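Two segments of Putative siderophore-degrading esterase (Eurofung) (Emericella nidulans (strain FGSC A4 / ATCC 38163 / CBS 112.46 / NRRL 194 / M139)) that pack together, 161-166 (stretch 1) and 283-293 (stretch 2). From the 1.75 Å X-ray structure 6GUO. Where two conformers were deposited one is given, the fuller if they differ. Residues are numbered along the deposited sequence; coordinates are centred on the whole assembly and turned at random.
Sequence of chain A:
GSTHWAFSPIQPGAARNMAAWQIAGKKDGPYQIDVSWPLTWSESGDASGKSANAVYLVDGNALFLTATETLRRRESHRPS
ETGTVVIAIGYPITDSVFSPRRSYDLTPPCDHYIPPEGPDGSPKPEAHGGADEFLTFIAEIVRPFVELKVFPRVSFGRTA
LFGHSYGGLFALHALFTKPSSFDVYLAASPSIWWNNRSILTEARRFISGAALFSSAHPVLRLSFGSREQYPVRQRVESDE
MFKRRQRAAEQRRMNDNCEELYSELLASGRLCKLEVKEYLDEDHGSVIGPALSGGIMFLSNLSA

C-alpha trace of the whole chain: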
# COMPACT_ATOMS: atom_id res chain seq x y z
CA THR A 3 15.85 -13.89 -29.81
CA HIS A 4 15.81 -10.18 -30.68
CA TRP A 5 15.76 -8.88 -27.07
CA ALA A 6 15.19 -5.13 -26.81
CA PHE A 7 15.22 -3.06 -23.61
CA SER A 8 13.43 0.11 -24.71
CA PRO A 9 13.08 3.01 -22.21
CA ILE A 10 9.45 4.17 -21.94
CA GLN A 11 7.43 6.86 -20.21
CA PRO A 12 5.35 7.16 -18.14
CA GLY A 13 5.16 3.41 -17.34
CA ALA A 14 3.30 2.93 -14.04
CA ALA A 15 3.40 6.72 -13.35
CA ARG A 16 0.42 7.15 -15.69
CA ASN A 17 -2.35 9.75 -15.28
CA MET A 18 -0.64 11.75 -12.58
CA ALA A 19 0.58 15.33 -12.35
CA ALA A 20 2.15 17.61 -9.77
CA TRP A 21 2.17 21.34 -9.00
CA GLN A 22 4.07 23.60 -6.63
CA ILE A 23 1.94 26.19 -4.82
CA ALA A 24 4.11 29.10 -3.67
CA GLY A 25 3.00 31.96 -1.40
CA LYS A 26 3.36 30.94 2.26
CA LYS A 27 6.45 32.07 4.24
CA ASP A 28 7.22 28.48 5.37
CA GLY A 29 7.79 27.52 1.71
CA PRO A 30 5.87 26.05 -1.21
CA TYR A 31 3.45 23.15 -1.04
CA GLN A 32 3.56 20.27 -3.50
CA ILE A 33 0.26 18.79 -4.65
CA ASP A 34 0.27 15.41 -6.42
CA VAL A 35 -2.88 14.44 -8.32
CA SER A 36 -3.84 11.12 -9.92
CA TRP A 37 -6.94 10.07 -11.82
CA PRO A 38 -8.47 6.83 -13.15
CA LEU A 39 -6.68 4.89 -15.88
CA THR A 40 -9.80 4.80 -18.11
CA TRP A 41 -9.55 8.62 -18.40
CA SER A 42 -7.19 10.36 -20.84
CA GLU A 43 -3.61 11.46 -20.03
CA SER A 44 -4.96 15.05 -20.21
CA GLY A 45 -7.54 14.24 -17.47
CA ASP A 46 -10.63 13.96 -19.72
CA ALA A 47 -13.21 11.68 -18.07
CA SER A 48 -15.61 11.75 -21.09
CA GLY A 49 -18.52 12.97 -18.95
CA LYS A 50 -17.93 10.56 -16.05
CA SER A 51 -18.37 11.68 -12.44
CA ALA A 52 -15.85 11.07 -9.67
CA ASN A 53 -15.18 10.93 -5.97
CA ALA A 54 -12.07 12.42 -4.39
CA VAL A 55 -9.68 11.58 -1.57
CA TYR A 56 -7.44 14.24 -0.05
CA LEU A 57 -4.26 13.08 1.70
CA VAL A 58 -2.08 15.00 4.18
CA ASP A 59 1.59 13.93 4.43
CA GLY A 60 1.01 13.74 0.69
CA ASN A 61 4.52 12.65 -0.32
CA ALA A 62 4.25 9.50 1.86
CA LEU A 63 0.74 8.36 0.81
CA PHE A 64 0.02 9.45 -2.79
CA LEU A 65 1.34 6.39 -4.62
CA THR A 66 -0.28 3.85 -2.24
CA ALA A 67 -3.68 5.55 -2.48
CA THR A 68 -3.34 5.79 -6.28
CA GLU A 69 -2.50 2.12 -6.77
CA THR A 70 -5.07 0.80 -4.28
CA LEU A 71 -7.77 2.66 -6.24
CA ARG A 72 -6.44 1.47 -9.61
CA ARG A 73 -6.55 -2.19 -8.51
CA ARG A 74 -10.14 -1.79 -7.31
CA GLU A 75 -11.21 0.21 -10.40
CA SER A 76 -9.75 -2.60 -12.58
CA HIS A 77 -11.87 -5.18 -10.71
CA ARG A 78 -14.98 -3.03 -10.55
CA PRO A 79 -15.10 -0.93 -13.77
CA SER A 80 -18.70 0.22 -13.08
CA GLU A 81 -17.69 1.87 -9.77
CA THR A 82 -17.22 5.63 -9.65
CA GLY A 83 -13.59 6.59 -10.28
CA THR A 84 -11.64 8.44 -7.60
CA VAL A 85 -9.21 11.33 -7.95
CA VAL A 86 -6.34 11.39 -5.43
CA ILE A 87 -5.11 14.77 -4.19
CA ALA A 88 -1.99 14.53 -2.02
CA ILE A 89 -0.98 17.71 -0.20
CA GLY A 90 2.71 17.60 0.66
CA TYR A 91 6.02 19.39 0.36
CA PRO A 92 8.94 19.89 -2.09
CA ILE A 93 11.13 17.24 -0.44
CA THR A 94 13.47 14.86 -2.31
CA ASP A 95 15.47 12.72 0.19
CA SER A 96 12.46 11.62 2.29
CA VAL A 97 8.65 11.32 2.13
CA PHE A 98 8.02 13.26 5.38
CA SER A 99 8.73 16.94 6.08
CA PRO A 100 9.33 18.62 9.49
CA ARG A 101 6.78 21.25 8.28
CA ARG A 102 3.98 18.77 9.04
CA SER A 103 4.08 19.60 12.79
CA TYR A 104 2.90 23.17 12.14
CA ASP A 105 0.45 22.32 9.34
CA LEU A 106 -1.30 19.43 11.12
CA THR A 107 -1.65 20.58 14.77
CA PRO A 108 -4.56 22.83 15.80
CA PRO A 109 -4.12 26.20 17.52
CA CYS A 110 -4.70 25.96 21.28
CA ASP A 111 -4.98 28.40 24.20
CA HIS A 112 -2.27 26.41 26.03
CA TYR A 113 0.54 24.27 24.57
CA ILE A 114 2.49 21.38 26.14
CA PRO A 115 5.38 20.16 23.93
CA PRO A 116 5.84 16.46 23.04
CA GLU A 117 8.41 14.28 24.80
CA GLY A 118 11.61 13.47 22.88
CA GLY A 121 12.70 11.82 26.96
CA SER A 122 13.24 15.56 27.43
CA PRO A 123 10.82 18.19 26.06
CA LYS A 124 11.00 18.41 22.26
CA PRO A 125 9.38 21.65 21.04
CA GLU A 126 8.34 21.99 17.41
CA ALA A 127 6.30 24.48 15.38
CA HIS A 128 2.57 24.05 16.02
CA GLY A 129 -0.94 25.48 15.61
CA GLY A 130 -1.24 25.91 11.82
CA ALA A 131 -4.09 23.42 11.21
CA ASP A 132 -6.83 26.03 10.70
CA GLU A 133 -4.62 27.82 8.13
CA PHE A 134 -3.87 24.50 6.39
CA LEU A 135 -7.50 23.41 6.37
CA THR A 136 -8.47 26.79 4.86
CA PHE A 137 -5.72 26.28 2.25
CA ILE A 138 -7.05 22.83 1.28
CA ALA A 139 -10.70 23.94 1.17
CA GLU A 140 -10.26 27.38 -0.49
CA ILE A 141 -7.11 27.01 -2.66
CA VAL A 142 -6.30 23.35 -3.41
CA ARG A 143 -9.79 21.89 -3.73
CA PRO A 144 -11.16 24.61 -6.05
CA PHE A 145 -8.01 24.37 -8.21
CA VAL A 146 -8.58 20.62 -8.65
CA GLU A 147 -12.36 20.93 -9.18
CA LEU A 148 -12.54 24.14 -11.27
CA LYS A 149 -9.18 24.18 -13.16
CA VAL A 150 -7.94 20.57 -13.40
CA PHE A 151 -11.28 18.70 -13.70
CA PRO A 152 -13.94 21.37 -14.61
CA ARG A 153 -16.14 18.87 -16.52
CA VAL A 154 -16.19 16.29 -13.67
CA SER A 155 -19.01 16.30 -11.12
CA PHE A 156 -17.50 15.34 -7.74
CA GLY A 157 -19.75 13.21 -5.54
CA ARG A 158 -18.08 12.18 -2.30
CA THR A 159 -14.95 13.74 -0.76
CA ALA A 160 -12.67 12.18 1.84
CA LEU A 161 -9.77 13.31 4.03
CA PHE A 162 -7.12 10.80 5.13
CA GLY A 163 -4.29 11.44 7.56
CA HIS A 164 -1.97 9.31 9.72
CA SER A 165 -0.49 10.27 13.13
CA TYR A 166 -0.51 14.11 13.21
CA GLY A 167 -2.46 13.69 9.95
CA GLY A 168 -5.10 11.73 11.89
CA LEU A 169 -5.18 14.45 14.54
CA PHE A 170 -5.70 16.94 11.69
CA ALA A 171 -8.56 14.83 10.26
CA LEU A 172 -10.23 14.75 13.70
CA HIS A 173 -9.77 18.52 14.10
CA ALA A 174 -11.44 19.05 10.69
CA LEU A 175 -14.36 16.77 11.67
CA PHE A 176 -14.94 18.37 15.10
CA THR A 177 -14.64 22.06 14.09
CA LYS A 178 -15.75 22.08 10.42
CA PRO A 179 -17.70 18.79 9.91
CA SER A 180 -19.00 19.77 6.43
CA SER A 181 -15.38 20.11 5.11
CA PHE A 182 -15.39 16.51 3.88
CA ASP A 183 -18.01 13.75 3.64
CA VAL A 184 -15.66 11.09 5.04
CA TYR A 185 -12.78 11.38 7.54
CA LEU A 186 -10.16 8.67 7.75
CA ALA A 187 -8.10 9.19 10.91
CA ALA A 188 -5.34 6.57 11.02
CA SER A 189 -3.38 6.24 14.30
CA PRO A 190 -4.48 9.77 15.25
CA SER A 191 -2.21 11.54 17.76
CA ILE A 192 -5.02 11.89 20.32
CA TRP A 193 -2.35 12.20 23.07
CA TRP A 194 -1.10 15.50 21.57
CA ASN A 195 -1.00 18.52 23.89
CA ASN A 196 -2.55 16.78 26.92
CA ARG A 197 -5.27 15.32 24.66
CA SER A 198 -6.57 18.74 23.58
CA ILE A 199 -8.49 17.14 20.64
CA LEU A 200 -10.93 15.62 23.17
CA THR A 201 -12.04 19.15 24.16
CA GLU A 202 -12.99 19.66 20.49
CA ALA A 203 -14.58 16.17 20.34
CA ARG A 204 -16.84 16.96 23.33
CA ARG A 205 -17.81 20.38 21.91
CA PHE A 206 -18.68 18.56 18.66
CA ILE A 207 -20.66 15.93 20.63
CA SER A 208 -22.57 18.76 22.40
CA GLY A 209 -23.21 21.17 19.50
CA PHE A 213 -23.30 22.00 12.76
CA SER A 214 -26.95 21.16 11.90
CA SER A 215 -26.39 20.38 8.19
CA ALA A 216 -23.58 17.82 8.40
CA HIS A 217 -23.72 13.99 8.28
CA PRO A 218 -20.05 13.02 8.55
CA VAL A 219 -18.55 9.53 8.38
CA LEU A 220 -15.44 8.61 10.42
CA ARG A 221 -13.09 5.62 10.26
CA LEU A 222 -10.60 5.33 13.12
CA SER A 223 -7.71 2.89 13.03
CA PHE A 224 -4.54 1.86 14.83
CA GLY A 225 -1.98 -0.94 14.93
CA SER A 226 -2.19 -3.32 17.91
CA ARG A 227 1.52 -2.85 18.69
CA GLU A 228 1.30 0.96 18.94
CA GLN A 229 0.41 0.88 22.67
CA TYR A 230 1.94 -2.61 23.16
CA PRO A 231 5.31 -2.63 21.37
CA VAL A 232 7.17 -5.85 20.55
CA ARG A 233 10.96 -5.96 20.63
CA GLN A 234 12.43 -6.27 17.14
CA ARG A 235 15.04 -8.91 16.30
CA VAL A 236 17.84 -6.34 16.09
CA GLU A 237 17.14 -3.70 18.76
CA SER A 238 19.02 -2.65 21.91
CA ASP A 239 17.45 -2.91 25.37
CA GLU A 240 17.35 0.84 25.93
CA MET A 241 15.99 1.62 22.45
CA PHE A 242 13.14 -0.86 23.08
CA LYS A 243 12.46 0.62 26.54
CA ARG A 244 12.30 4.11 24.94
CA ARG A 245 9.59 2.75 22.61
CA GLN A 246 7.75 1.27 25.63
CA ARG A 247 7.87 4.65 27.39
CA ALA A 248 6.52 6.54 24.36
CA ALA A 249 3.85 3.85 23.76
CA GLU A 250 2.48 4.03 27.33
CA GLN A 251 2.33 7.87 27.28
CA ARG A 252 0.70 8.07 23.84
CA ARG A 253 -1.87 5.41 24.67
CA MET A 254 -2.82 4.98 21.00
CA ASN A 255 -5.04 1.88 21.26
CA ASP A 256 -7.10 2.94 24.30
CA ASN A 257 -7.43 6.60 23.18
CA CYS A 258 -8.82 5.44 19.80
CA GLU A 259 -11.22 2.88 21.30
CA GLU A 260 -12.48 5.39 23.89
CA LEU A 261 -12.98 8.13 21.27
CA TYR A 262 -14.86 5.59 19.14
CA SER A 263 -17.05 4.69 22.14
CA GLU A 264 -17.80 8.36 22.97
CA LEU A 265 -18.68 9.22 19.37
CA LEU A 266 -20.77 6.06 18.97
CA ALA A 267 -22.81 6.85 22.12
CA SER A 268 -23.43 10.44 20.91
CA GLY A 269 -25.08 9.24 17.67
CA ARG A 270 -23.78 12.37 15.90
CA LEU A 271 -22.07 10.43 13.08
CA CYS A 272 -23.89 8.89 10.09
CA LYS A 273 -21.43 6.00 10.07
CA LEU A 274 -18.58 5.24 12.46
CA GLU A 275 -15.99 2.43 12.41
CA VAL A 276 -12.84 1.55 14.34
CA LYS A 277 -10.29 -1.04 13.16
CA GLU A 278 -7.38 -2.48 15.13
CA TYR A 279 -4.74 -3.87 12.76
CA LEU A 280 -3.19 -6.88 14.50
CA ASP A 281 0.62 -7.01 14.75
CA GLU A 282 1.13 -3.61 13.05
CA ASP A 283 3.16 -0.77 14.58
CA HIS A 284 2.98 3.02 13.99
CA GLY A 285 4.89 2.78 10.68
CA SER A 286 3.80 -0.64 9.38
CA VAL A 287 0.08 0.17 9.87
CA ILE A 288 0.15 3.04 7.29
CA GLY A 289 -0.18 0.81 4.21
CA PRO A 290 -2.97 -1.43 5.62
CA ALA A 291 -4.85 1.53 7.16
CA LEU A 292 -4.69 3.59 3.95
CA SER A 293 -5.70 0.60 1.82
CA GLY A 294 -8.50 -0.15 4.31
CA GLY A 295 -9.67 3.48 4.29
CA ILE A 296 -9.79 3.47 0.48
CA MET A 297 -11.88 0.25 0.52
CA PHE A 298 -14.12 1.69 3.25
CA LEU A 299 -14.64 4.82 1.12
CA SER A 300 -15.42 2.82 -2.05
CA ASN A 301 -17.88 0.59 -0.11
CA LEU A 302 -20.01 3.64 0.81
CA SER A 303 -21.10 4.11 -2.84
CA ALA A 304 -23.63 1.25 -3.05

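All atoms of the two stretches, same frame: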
# COMPACT_ATOMS: atom_id res chain seq x y z
N LEU A 161 -11.05 12.87 3.49
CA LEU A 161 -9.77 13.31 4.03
C LEU A 161 -9.14 12.15 4.78
O LEU A 161 -9.74 11.62 5.72
CB LEU A 161 -9.96 14.49 4.98
CG LEU A 161 -8.70 15.03 5.69
CD1 LEU A 161 -7.68 15.58 4.70
CD2 LEU A 161 -9.11 16.09 6.70
N PHE A 162 -7.91 11.78 4.40
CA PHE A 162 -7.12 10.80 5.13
C PHE A 162 -5.87 11.44 5.69
O PHE A 162 -5.19 12.19 5.00
CB PHE A 162 -6.71 9.64 4.21
CG PHE A 162 -5.85 8.60 4.89
CD1 PHE A 162 -6.40 7.42 5.37
CD2 PHE A 162 -4.48 8.81 5.06
CE1 PHE A 162 -5.61 6.47 6.00
CE2 PHE A 162 -3.69 7.86 5.69
CZ PHE A 162 -4.26 6.69 6.16
N GLY A 163 -5.56 11.11 6.94
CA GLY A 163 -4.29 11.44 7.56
C GLY A 163 -3.88 10.39 8.58
O GLY A 163 -4.74 9.73 9.17
N HIS A 164 -2.57 10.23 8.75
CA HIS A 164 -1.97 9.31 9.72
C HIS A 164 -1.16 10.09 10.75
O HIS A 164 -0.48 11.06 10.40
CB HIS A 164 -1.08 8.28 9.02
CG HIS A 164 -0.33 7.39 9.96
ND1 HIS A 164 0.94 7.69 10.40
CD2 HIS A 164 -0.66 6.21 10.52
CE1 HIS A 164 1.36 6.72 11.21
NE2 HIS A 164 0.41 5.82 11.30
N SER A 165 -1.23 9.65 12.02
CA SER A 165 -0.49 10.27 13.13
C SER A 165 -0.93 11.73 13.33
O SER A 165 -2.12 11.96 13.58
CB SER A 165 1.04 10.05 13.01
OG SER A 165 1.64 10.75 11.94
N TYR A 166 -0.04 12.72 13.21
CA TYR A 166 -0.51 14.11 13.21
C TYR A 166 -1.56 14.36 12.12
O TYR A 166 -2.46 15.17 12.32
CB TYR A 166 0.65 15.11 13.05
CG TYR A 166 1.46 15.41 14.30
CD1 TYR A 166 1.09 14.90 15.56
CD2 TYR A 166 2.57 16.23 14.23
CE1 TYR A 166 1.83 15.20 16.68
CE2 TYR A 166 3.32 16.53 15.35
CZ TYR A 166 2.94 16.01 16.58
OH TYR A 166 3.67 16.29 17.71
N ASP A 283 2.64 -1.87 13.75
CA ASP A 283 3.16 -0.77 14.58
C ASP A 283 2.83 0.57 13.90
O ASP A 283 2.13 0.59 12.89
CB ASP A 283 4.67 -0.96 14.86
CG ASP A 283 5.51 -1.11 13.60
OD1 ASP A 283 5.44 -0.23 12.71
OD2 ASP A 283 6.25 -2.10 13.49
N HIS A 284 3.33 1.67 14.46
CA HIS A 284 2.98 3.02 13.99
C HIS A 284 3.33 3.26 12.51
O HIS A 284 2.58 3.92 11.79
CB HIS A 284 3.65 4.06 14.89
CG HIS A 284 3.14 5.46 14.71
ND1 HIS A 284 1.83 5.81 14.93
CD2 HIS A 284 3.78 6.60 14.36
CE1 HIS A 284 1.68 7.10 14.72
NE2 HIS A 284 2.85 7.61 14.37
N GLY A 285 4.46 2.70 12.07
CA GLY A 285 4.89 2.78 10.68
C GLY A 285 4.26 1.73 9.78
O GLY A 285 3.75 2.05 8.71
N SER A 286 4.29 0.47 10.21
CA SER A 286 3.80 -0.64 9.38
C SER A 286 2.28 -0.60 9.15
O SER A 286 1.81 -1.16 8.17
CB SER A 286 4.21 -2.00 9.95
OG SER A 286 3.47 -2.33 11.12
N VAL A 287 1.54 0.07 10.03
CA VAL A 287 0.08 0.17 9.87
C VAL A 287 -0.36 1.13 8.74
O VAL A 287 -1.51 1.05 8.31
CB VAL A 287 -0.61 0.55 11.20
CG1 VAL A 287 -0.45 2.04 11.51
CG2 VAL A 287 -2.08 0.15 11.20
N ILE A 288 0.53 2.00 8.27
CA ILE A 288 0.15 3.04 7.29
C ILE A 288 -0.46 2.43 6.03
O ILE A 288 -1.57 2.79 5.63
CB ILE A 288 1.33 3.98 6.94
CG1 ILE A 288 1.69 4.83 8.17
CG2 ILE A 288 0.98 4.89 5.77
CD1 ILE A 288 2.96 5.64 8.03
N GLY A 289 0.26 1.48 5.43
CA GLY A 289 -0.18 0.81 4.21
C GLY A 289 -1.54 0.14 4.36
O GLY A 289 -2.46 0.45 3.61
N PRO A 290 -1.67 -0.78 5.34
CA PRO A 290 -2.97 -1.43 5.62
C PRO A 290 -4.11 -0.46 5.95
O PRO A 290 -5.22 -0.64 5.45
CB PRO A 290 -2.68 -2.33 6.82
CG PRO A 290 -1.22 -2.61 6.75
CD PRO A 290 -0.58 -1.41 6.10
N ALA A 291 -3.82 0.56 6.76
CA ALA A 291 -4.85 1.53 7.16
C ALA A 291 -5.29 2.43 6.00
O ALA A 291 -6.48 2.76 5.89
CB ALA A 291 -4.37 2.38 8.33
N LEU A 292 -4.35 2.81 5.14
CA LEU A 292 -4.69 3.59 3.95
C LEU A 292 -5.48 2.74 2.96
O LEU A 292 -6.54 3.17 2.50
CB LEU A 292 -3.44 4.17 3.29
CG LEU A 292 -3.62 4.99 2.01
CD1 LEU A 292 -4.70 6.07 2.13
CD2 LEU A 292 -2.29 5.61 1.64
N SER A 293 -4.98 1.54 2.68
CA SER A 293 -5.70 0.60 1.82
C SER A 293 -7.11 0.36 2.34
O SER A 293 -8.08 0.43 1.59
CB SER A 293 -4.95 -0.73 1.71
OG SER A 293 -3.71 -0.57 1.04

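The two stretches meet in a small, mostly buried contact in which alternate side chains of a strand end, Phe162 and His164, lie against the flank of a nearly antiparallel helix and the turn before it, joined mainly by packing on aromatic rings. Strand 161-164 and helix 288-293 run at 165° to each other, their axes 9.8 Å apart at closest approach, and the contact buries 353 Å² in all.

The alternation of the strand sets the pattern. Phe162 and His164 both point toward the second stretch with chi1 in t, whereas Gly163, between them, makes no contact. Phe162 offers a broad apolar face, and Leu292 covers it: Leu292 CD1 sits 3.8 Å from the centroid of the Phe162 ring and almost on its normal, a CH-pi contact. The ring also reaches the helix backbone, with Phe162 CE1 3.7 Å from Leu292 CA; the small side chain of Ala291, pointing toward the strand, adds little bulk here.

His164 is the most deeply engaged residue. Ile288 CG1 lies 3.4 Å from the centroid of its ring, directly over one face, so the slender, extended isoleucine branch (chi1 m, chi2 t) serves as a lid. At the ring edge, His164 NE2 comes within 2.9 Å of His284 O, while Val287 CG1, from a compact apolar side chain, lies 3.9 Å from the same nitrogen. The CA-to-CB bond of His284 points sideways, but with chi1 in t its flat imidazole comes nearer the strand and packs obliquely on the His164 ring, centroids 4.6 Å apart and planes at 41°. Its edge meets Ser165, whose CB is 3.3 Å from His284 NE2.

The segment leading into the turn is tied together by local hydrogen bonds. Asp283 OD1 accepts one of 2.8 Å from Ser286 N, and Ser286 OG accepts one of 2.8 Å from Asp283 N, linking residues on either side of His284 in the sequence.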